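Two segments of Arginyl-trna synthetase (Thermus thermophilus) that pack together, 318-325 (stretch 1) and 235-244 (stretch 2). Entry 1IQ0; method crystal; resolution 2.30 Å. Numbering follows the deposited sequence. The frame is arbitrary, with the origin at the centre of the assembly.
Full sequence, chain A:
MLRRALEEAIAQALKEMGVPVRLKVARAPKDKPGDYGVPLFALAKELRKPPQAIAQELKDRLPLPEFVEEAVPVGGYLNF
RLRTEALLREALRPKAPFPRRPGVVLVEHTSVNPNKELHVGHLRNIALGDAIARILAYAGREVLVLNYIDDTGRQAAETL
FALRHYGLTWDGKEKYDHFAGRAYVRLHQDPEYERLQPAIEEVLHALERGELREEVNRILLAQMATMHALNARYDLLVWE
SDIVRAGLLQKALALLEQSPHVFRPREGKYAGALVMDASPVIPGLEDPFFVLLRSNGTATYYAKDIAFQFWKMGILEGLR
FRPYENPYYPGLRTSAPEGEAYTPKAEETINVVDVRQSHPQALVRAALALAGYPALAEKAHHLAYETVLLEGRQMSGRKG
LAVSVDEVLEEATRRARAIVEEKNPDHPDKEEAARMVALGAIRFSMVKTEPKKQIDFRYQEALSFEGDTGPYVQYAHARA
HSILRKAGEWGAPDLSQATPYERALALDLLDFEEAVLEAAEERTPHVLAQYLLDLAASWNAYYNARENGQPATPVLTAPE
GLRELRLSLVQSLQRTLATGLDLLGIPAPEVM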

ATOM      1  N   GLY A 318      10.991 -13.660 -22.030  1.00 21.95           N
ATOM      2  CA  GLY A 318      10.420 -14.969 -22.292  1.00 21.31           C
ATOM      3  C   GLY A 318       8.919 -15.055 -22.082  1.00 24.77           C
ATOM      4  O   GLY A 318       8.234 -15.837 -22.749  1.00 24.57           O
ATOM      5  N   LEU A 319       8.401 -14.252 -21.156  1.00 21.63           N
ATOM      6  CA  LEU A 319       6.973 -14.233 -20.848  1.00 17.83           C
ATOM      7  C   LEU A 319       6.165 -13.515 -21.937  1.00 19.43           C
ATOM      8  O   LEU A 319       6.583 -12.472 -22.457  1.00 18.68           O
ATOM      9  CB  LEU A 319       6.764 -13.555 -19.485  1.00 24.01           C
ATOM     10  CG  LEU A 319       6.361 -14.364 -18.239  1.00 29.49           C
ATOM     11  CD1 LEU A 319       6.685 -15.835 -18.394  1.00 28.80           C
ATOM     12  CD2 LEU A 319       7.056 -13.777 -17.007  1.00 22.51           C
ATOM     13  N   ARG A 320       5.011 -14.087 -22.277  1.00 23.30           N
ATOM     14  CA  ARG A 320       4.106 -13.541 -23.287  1.00 22.44           C
ATOM     15  C   ARG A 320       2.750 -13.288 -22.649  1.00 21.89           C
ATOM     16  O   ARG A 320       2.306 -14.064 -21.799  1.00 18.16           O
ATOM     17  CB  ARG A 320       3.950 -14.522 -24.452  1.00 28.19           C
ATOM     18  CG  ARG A 320       5.197 -14.670 -25.286  1.00 36.04           C
ATOM     19  CD  ARG A 320       5.047 -15.732 -26.365  1.00 37.47           C
ATOM     20  NE  ARG A 320       6.242 -15.788 -27.198  1.00 45.54           N
ATOM     21  CZ  ARG A 320       6.582 -14.852 -28.081  1.00 48.92           C
ATOM     22  NH1 ARG A 320       5.807 -13.787 -28.258  1.00 45.98           N
ATOM     23  NH2 ARG A 320       7.710 -14.966 -28.771  1.00 48.00           N
ATOM     24  N   PHE A 321       2.083 -12.222 -23.081  1.00 26.41           N
ATOM     25  CA  PHE A 321       0.797 -11.837 -22.513  1.00 26.65           C
ATOM     26  C   PHE A 321      -0.365 -11.657 -23.491  1.00 28.79           C
ATOM     27  O   PHE A 321      -0.167 -11.418 -24.681  1.00 28.39           O
ATOM     28  CB  PHE A 321       0.966 -10.540 -21.718  1.00 19.31           C
ATOM     29  CG  PHE A 321       1.872 -10.672 -20.541  1.00 19.49           C
ATOM     30  CD1 PHE A 321       3.244 -10.732 -20.711  1.00 17.76           C
ATOM     31  CD2 PHE A 321       1.345 -10.801 -19.259  1.00 19.05           C
ATOM     32  CE1 PHE A 321       4.084 -10.927 -19.625  1.00 17.70           C
ATOM     33  CE2 PHE A 321       2.177 -10.997 -18.164  1.00 16.56           C
ATOM     34  CZ  PHE A 321       3.544 -11.061 -18.343  1.00 18.45           C
ATOM     35  N   ARG A 322      -1.579 -11.757 -22.952  1.00 27.21           N
ATOM     36  CA  ARG A 322      -2.816 -11.598 -23.712  1.00 28.07           C
ATOM     37  C   ARG A 322      -3.900 -11.184 -22.714  1.00 26.82           C
ATOM     38  O   ARG A 322      -3.668 -11.193 -21.504  1.00 26.99           O
ATOM     39  CB  ARG A 322      -3.204 -12.921 -24.392  1.00 24.08           C
ATOM     40  CG  ARG A 322      -3.539 -14.033 -23.414  1.00 28.62           C
ATOM     41  CD  ARG A 322      -3.731 -15.388 -24.102  1.00 39.91           C
ATOM     42  NE  ARG A 322      -4.897 -15.413 -24.977  1.00 44.09           N
ATOM     43  CZ  ARG A 322      -4.846 -15.296 -26.299  1.00 46.73           C
ATOM     44  NH1 ARG A 322      -3.678 -15.148 -26.911  1.00 48.01           N
ATOM     45  NH2 ARG A 322      -5.966 -15.320 -27.011  1.00 46.70           N
ATOM     46  N   PRO A 323      -5.093 -10.808 -23.205  1.00 35.61           N
ATOM     47  CA  PRO A 323      -6.169 -10.405 -22.292  1.00 35.33           C
ATOM     48  C   PRO A 323      -6.634 -11.574 -21.426  1.00 33.28           C
ATOM     49  O   PRO A 323      -6.731 -12.703 -21.899  1.00 36.97           O
ATOM     50  CB  PRO A 323      -7.273  -9.922 -23.241  1.00 29.96           C
ATOM     51  CG  PRO A 323      -6.508  -9.440 -24.445  1.00 31.44           C
ATOM     52  CD  PRO A 323      -5.463 -10.530 -24.605  1.00 34.81           C
ATOM     53  N   TYR A 324      -6.917 -11.301 -20.158  1.00 25.19           N
ATOM     54  CA  TYR A 324      -7.384 -12.341 -19.254  1.00 24.72           C
ATOM     55  C   TYR A 324      -8.896 -12.263 -19.162  1.00 29.59           C
ATOM     56  O   TYR A 324      -9.446 -11.250 -18.726  1.00 32.77           O
ATOM     57  CB  TYR A 324      -6.786 -12.162 -17.860  1.00 21.85           C
ATOM     58  CG  TYR A 324      -7.256 -13.204 -16.866  1.00 19.98           C
ATOM     59  CD1 TYR A 324      -6.959 -14.557 -17.050  1.00 17.11           C
ATOM     60  CD2 TYR A 324      -8.000 -12.839 -15.740  1.00 21.22           C
ATOM     61  CE1 TYR A 324      -7.387 -15.518 -16.139  1.00 15.78           C
ATOM     62  CE2 TYR A 324      -8.436 -13.787 -14.826  1.00 19.16           C
ATOM     63  CZ  TYR A 324      -8.124 -15.127 -15.029  1.00 18.49           C
ATOM     64  OH  TYR A 324      -8.544 -16.072 -14.119  1.00 21.82           O
ATOM     65  N   GLU A 325      -9.563 -13.336 -19.577  1.00 31.09           N
ATOM     66  CA  GLU A 325     -11.012 -13.390 -19.543  1.00 28.97           C
ATOM     67  C   GLU A 325     -11.491 -13.468 -18.094  1.00 24.99           C
ATOM     68  O   GLU A 325     -11.194 -14.425 -17.381  1.00 23.42           O
ATOM     69  CB  GLU A 325     -11.513 -14.605 -20.330  1.00 43.88           C
ATOM     70  CG  GLU A 325     -13.029 -14.698 -20.410  1.00 58.92           C
ATOM     71  CD  GLU A 325     -13.508 -15.891 -21.220  1.00 63.73           C
ATOM     72  OE1 GLU A 325     -13.198 -17.040 -20.840  1.00 60.13           O
ATOM     73  OE2 GLU A 325     -14.198 -15.678 -22.239  1.00 68.41           O
TER
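Stretch 2 235-244: DLLVWESDIV

Stretch 2 enters as a β-strand, L236 to V238 and on through W239, and then turns into a helix that begins at E240 and continues beyond V244. W239 occupies the N-cap position of this helix, and its carbonyl O accepts a hydrogen bond from I243 N at 3.0 Å and a weak one from D242 N at 2.9 Å. Stretch 1 is extended over R320 to P323. The two strands run in broadly opposed directions, with an angle of 128° between their N-to-C vectors, and their axes come no closer than 8.9 Å. At that separation they do not pair as neighbours in a sheet: no hydrogen bond links the two stretches, and the contact, which buries 385 Å² in total, is made largely by side chains.

At the start of stretch 1, G318 has a phi of 147°, a backbone conformation suited to glycine, and takes no part in the contact. L319 follows and meets stretch 2 where strand gives way to helix. Its CA lies 6.6 Å from the CA of I243, the closest backbone register between the segments. The CD1 methyl of L319 reaches the first turn of the helix, 3.4 Å from D242 O and 3.9 Å from I243 CA, while its CD2 lies 4.0 Å from V238 CG1. One leucine thus touches both the strand and the helix of stretch 2.

R320 is exposed, and the end of its side chain leads away from stretch 2. F321, by contrast, is buried. Its CB points sideways, but the ring, with chi1 in the m well, extends to the strand and touches three successive residues. F321 CE2 lies 3.6 Å from the backbone atom L237 O and 4.0 Å from L236 CD2, and F321 CZ approaches V238 CG2 at 4.0 Å, with this methyl at the ring edge.

R322 and P323 are exposed and out of reach of stretch 2, so contact resumes only at Y324, whose CB points toward the other segment. L237, whose CB also points toward its partner, places a methyl over one face of the tyrosine ring: L237 CD2 is 3.7 Å from Y324 CD2 and sits 3.6 Å from the ring centroid of Y324, only 6° off the normal, in a CH-pi arrangement. Farther round the same ring, Y324 CE1 lies 4.3 Å from W239 CZ2, at the edge of the indole. Y324 OH is hydrogen-bonded elsewhere in the structure. E325, exposed and extended, lies beyond the contact.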

ATOM      1  N   ASP A 235      -3.005  -5.231 -12.880  1.00 20.23           N
ATOM      2  CA  ASP A 235      -2.684  -5.022 -14.285  1.00 20.89           C
ATOM      3  C   ASP A 235      -2.231  -6.330 -14.936  1.00 22.76           C
ATOM      4  O   ASP A 235      -2.627  -6.654 -16.057  1.00 25.08           O
ATOM      5  CB  ASP A 235      -1.568  -3.992 -14.438  1.00 17.55           C
ATOM      6  CG  ASP A 235      -1.966  -2.626 -13.934  1.00 20.21           C
ATOM      7  OD1 ASP A 235      -1.465  -2.219 -12.864  1.00 20.19           O
ATOM      8  OD2 ASP A 235      -2.787  -1.966 -14.610  1.00 22.63           O
ATOM      9  N   LEU A 236      -1.402  -7.085 -14.222  1.00 23.16           N
ATOM     10  CA  LEU A 236      -0.861  -8.320 -14.767  1.00 21.47           C
ATOM     11  C   LEU A 236      -1.012  -9.548 -13.883  1.00 21.31           C
ATOM     12  O   LEU A 236      -1.024  -9.468 -12.658  1.00 21.90           O
ATOM     13  CB  LEU A 236       0.630  -8.145 -15.050  1.00 20.79           C
ATOM     14  CG  LEU A 236       1.099  -6.970 -15.905  1.00 21.58           C
ATOM     15  CD1 LEU A 236       2.559  -6.664 -15.582  1.00 22.38           C
ATOM     16  CD2 LEU A 236       0.910  -7.298 -17.382  1.00 19.98           C
ATOM     17  N   LEU A 237      -1.099 -10.689 -14.542  1.00 21.84           N
ATOM     18  CA  LEU A 237      -1.171 -11.979 -13.881  1.00 21.94           C
ATOM     19  C   LEU A 237       0.007 -12.729 -14.484  1.00 20.48           C
ATOM     20  O   LEU A 237       0.207 -12.680 -15.687  1.00 21.91           O
ATOM     21  CB  LEU A 237      -2.462 -12.706 -14.250  1.00 21.04           C
ATOM     22  CG  LEU A 237      -3.575 -12.902 -13.219  1.00 24.02           C
ATOM     23  CD1 LEU A 237      -3.892 -11.624 -12.486  1.00 17.15           C
ATOM     24  CD2 LEU A 237      -4.800 -13.443 -13.945  1.00 20.87           C
ATOM     25  N   VAL A 238       0.808 -13.377 -13.651  1.00 20.78           N
ATOM     26  CA  VAL A 238       1.913 -14.173 -14.149  1.00 18.24           C
ATOM     27  C   VAL A 238       1.782 -15.558 -13.534  1.00 20.14           C
ATOM     28  O   VAL A 238       1.775 -15.707 -12.310  1.00 19.87           O
ATOM     29  CB  VAL A 238       3.291 -13.575 -13.787  1.00 15.33           C
ATOM     30  CG1 VAL A 238       4.379 -14.575 -14.123  1.00 10.14           C
ATOM     31  CG2 VAL A 238       3.530 -12.296 -14.588  1.00 12.46           C
ATOM     32  N   TRP A 239       1.669 -16.563 -14.396  1.00 20.47           N
ATOM     33  CA  TRP A 239       1.520 -17.950 -13.972  1.00 17.81           C
ATOM     34  C   TRP A 239       2.852 -18.702 -13.924  1.00 16.00           C
ATOM     35  O   TRP A 239       3.684 -18.591 -14.828  1.00 17.36           O
ATOM     36  CB  TRP A 239       0.542 -18.682 -14.918  1.00 14.57           C
ATOM     37  CG  TRP A 239      -0.856 -18.088 -14.941  1.00 18.93           C
ATOM     38  CD1 TRP A 239      -1.200 -16.815 -15.299  1.00 18.05           C
ATOM     39  CD2 TRP A 239      -2.079 -18.733 -14.550  1.00 19.77           C
ATOM     40  NE1 TRP A 239      -2.550 -16.625 -15.154  1.00 16.24           N
ATOM     41  CE2 TRP A 239      -3.117 -17.783 -14.694  1.00 19.86           C
ATOM     42  CE3 TRP A 239      -2.398 -20.019 -14.090  1.00 19.90           C
ATOM     43  CZ2 TRP A 239      -4.458 -18.077 -14.392  1.00 19.68           C
ATOM     44  CZ3 TRP A 239      -3.733 -20.314 -13.789  1.00 20.19           C
ATOM     45  CH2 TRP A 239      -4.744 -19.344 -13.942  1.00 19.23           C
ATOM     46  N   GLU A 240       3.046 -19.478 -12.862  1.00 15.09           N
ATOM     47  CA  GLU A 240       4.256 -20.268 -12.706  1.00 19.12           C
ATOM     48  C   GLU A 240       4.511 -21.147 -13.940  1.00 24.68           C
ATOM     49  O   GLU A 240       5.647 -21.242 -14.414  1.00 24.21           O
ATOM     50  CB  GLU A 240       4.148 -21.138 -11.447  1.00 14.97           C
ATOM     51  CG  GLU A 240       5.348 -22.054 -11.200  1.00 16.68           C
ATOM     52  CD  GLU A 240       6.655 -21.290 -11.044  1.00 23.56           C
ATOM     53  OE1 GLU A 240       6.647 -20.182 -10.472  1.00 23.31           O
ATOM     54  OE2 GLU A 240       7.698 -21.803 -11.479  1.00 19.09           O
ATOM     55  N   SER A 241       3.469 -21.795 -14.464  1.00 17.38           N
ATOM     56  CA  SER A 241       3.650 -22.643 -15.648  1.00 16.29           C
ATOM     57  C   SER A 241       4.165 -21.852 -16.852  1.00 17.07           C
ATOM     58  O   SER A 241       4.893 -22.394 -17.685  1.00 16.84           O
ATOM     59  CB  SER A 241       2.352 -23.383 -16.011  1.00 18.57           C
ATOM     60  OG  SER A 241       1.274 -22.498 -16.233  1.00 20.45           O
ATOM     61  N   ASP A 242       3.790 -20.579 -16.958  1.00 19.99           N
ATOM     62  CA  ASP A 242       4.290 -19.747 -18.060  1.00 21.49           C
ATOM     63  C   ASP A 242       5.744 -19.361 -17.769  1.00 22.74           C
ATOM     64  O   ASP A 242       6.552 -19.221 -18.686  1.00 22.00           O
ATOM     65  CB  ASP A 242       3.437 -18.487 -18.228  1.00 13.59           C
ATOM     66  CG  ASP A 242       2.064 -18.793 -18.799  1.00 17.05           C
ATOM     67  OD1 ASP A 242       1.072 -18.164 -18.365  1.00 17.02           O
ATOM     68  OD2 ASP A 242       1.981 -19.662 -19.686  1.00 16.29           O
ATOM     69  N   ILE A 243       6.073 -19.188 -16.491  1.00 18.71           N
ATOM     70  CA  ILE A 243       7.443 -18.851 -16.107  1.00 19.32           C
ATOM     71  C   ILE A 243       8.362 -20.021 -16.492  1.00 20.51           C
ATOM     72  O   ILE A 243       9.498 -19.819 -16.919  1.00 20.03           O
ATOM     73  CB  ILE A 243       7.549 -18.570 -14.580  1.00 17.15           C
ATOM     74  CG1 ILE A 243       7.005 -17.171 -14.272  1.00 14.32           C
ATOM     75  CG2 ILE A 243       8.996 -18.717 -14.111  1.00 15.77           C
ATOM     76  CD1 ILE A 243       7.081 -16.767 -12.782  1.00 13.43           C
ATOM     77  N   VAL A 244       7.858 -21.243 -16.345  1.00 15.63           N
ATOM     78  CA  VAL A 244       8.625 -22.436 -16.697  1.00 16.13           C
ATOM     79  C   VAL A 244       8.828 -22.501 -18.217  1.00 16.20           C
ATOM     80  O   VAL A 244       9.944 -22.724 -18.691  1.00 18.92           O
ATOM     81  CB  VAL A 244       7.907 -23.730 -16.203  1.00 23.04           C
ATOM     82  CG1 VAL A 244       8.583 -24.988 -16.797  1.00 20.41           C
ATOM     83  CG2 VAL A 244       7.952 -23.793 -14.672  1.00 23.26           C
TER